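Local atomic coordinates of beta-glucanase (Bacteroides thetaiotaomicron, PDB entry 6EUG), a protein that probably hydrolyses beta-1,3-galactosidic bonds in arabinogalactan, through a family 43 glycoside hydrolase domain that makes up this part of a longer protein. Residues E194-A197 with K198-V202. Sequence-based numbering, arbitrary orientation.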
ATOM      1  N   GLU A 194     -14.747  10.258  19.499  1.00 15.53           N
ATOM      2  CA  GLU A 194     -13.732  10.781  20.425  1.00 15.96           C
ATOM      3  C   GLU A 194     -12.873   9.614  20.972  1.00 18.64           C
ATOM      4  O   GLU A 194     -11.642   9.709  21.065  1.00 15.82           O
ATOM      5  CB  GLU A 194     -14.412  11.574  21.573  1.00 17.62           C
ATOM      6  CG  GLU A 194     -13.420  12.066  22.625  1.00 17.92           C
ATOM      7  CD  GLU A 194     -14.017  12.521  23.944  1.00 17.76           C
ATOM      8  OE1 GLU A 194     -15.143  12.129  24.336  1.00 19.11           O
ATOM      9  OE2 GLU A 194     -13.292  13.234  24.629  1.00 19.78           O
ATOM     10  N   ALA A 195     -13.539   8.512  21.338  1.00 16.42           N
ATOM     11  CA  ALA A 195     -12.810   7.355  21.913  1.00 16.59           C
ATOM     12  C   ALA A 195     -11.813   6.762  20.883  1.00 17.25           C
ATOM     13  O   ALA A 195     -10.649   6.486  21.199  1.00 15.53           O
ATOM     14  CB  ALA A 195     -13.774   6.290  22.425  1.00 18.50           C
ATOM     15  N   ILE A 196     -12.250   6.648  19.637  1.00 16.00           N
ATOM     16  CA  ILE A 196     -11.364   6.180  18.566  1.00 15.73           C
ATOM     17  C   ILE A 196     -10.169   7.137  18.426  1.00 14.69           C
ATOM     18  O   ILE A 196      -9.031   6.688  18.347  1.00 15.29           O
ATOM     19  CB  ILE A 196     -12.124   6.067  17.231  1.00 16.68           C
ATOM     20  CG1 ILE A 196     -13.191   4.954  17.340  1.00 16.90           C
ATOM     21  CG2 ILE A 196     -11.169   5.871  16.064  1.00 18.35           C
ATOM     22  CD1 ILE A 196     -12.629   3.543  17.493  1.00 17.45           C
ATOM     23  N   ALA A 197     -10.447   8.443  18.415  1.00 14.47           N
ATOM     24  CA  ALA A 197      -9.410   9.453  18.256  1.00 15.79           C
ATOM     25  C   ALA A 197      -8.339   9.349  19.356  1.00 17.41           C
ATOM     26  O   ALA A 197      -7.139   9.505  19.083  1.00 18.49           O
ATOM     27  CB  ALA A 197     -10.023  10.838  18.191  1.00 18.24           C
ATOM     28  N   LYS A 198      -8.786   9.077  20.586  1.00 17.36           N
ATOM     29  CA  LYS A 198      -7.909   8.923  21.749  1.00 18.94           C
ATOM     30  C   LYS A 198      -7.293   7.557  21.944  1.00 18.65           C
ATOM     31  O   LYS A 198      -6.540   7.330  22.905  1.00 22.00           O
ATOM     32  CB  LYS A 198      -8.653   9.371  23.024  1.00 21.48           C
ATOM     33  CG  LYS A 198      -8.972  10.871  23.027  1.00 22.23           C
ATOM     34  CD  LYS A 198      -9.713  11.318  24.305  1.00 26.47           C
ATOM     35  CE  LYS A 198      -9.620  12.821  24.636  1.00 31.37           C
ATOM     36  NZ  LYS A 198     -10.347  13.768  23.740  1.00 32.34           N
ATOM     37  N   GLY A 199      -7.615   6.620  21.069  1.00 16.18           N
ATOM     38  CA  GLY A 199      -6.922   5.315  21.041  1.00 15.67           C
ATOM     39  C   GLY A 199      -7.600   4.058  21.563  1.00 15.31           C
ATOM     40  O   GLY A 199      -6.922   3.039  21.846  1.00 18.01           O
ATOM     41  N   MET A 200      -8.909   4.073  21.619  1.00 16.56           N
ATOM     42  CA  MET A 200      -9.677   2.936  22.098  1.00 17.25           C
ATOM     43  C   MET A 200      -9.328   1.638  21.373  1.00 16.20           C
ATOM     44  O   MET A 200      -9.169   0.609  22.002  1.00 17.73           O
ATOM     45  CB  MET A 200     -11.179   3.239  21.977  1.00 17.83           C
ATOM     46  CG  MET A 200     -12.097   2.094  22.391  1.00 18.70           C
ATOM     47  SD  MET A 200     -13.856   2.521  22.571  1.00 20.00           S
ATOM     48  CE  MET A 200     -14.296   2.880  20.879  1.00 17.87           C
ATOM     49  N   PHE A 201      -9.235   1.694  20.049  1.00 14.41           N
ATOM     50  CA  PHE A 201      -8.891   0.448  19.290  1.00 13.67           C
ATOM     51  C   PHE A 201      -7.411   0.082  19.350  1.00 13.96           C
ATOM     52  O   PHE A 201      -7.041  -1.113  19.146  1.00 15.92           O
ATOM     53  CB  PHE A 201      -9.423   0.509  17.824  1.00 15.16           C
ATOM     54  CG  PHE A 201     -10.937   0.306  17.671  1.00 15.59           C
ATOM     55  CD1 PHE A 201     -11.790  -0.005  18.742  1.00 14.34           C
ATOM     56  CD2 PHE A 201     -11.509   0.438  16.414  1.00 15.72           C
ATOM     57  CE1 PHE A 201     -13.170  -0.175  18.529  1.00 16.28           C
ATOM     58  CE2 PHE A 201     -12.874   0.264  16.197  1.00 16.67           C
ATOM     59  CZ  PHE A 201     -13.703  -0.043  17.251  1.00 15.29           C
ATOM     60  N   VAL A 202      -6.537   1.059  19.600  1.00 14.24           N
ATOM     61  CA  VAL A 202      -5.150   0.733  19.905  1.00 14.99           C
ATOM     62  C   VAL A 202      -5.066  -0.150  21.174  1.00 15.23           C
ATOM     63  O   VAL A 202      -4.403  -1.214  21.166  1.00 17.94           O
ATOM     64  CB  VAL A 202      -4.270   1.997  20.088  1.00 15.81           C
ATOM     65  CG1 VAL A 202      -2.837   1.623  20.461  1.00 16.39           C
ATOM     66  CG2 VAL A 202      -4.261   2.868  18.823  1.00 17.15           C
TER
HETATM   67  O   HOH W   1      -8.484   3.844  18.275  1.00 16.81           O
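Ile196 and Phe201 meet across a Schellman motif that ends helix 190-197 and leads into helix 200-205. The two helices belong to the connection between strands 154-159 and 215-219, which joins two blades of the five-bladed beta-propeller of this family 43 domain.

Backbone bonds define the turn. Lys198 N donates to Glu194 O at 3.0 Å. Met200 N reaches back to Ala195 O, also at 3.0 Å. Gly199 N bonds to Ile196 O at 3.1 Å. Gly199 has positive phi (106°) and is the N-cap of the second helix. Ile196 O also binds a water, which accepts from Phe201 N and bridges the helices. Arg255, from strand 252-256, bonds to the carbonyl oxygens of Ile196 and Ala197.

One salt bridge forms at the exposed Glu194. Lys198 NZ approaches Glu194 OE2 at 3.1 Å, on its anti lone pair. The lysine chain runs past Glu194 O and bends at its last torsion (chi4 70°) to bring the amine to the carboxylate.

Apolar contacts join the buried side chains. The extended start of the Met200 chain brings SD to 3.8 Å from Ala195 CB, and the bend at chi3 turns CE to the same methyl. Trp179 touches both residues. Met200 CE meets Ile196 CD1 at 3.8 Å. Ile196 CD1 makes a CH-pi contact over one face of the Phe201 ring, 3.4 Å from its centroid and 10° off the normal.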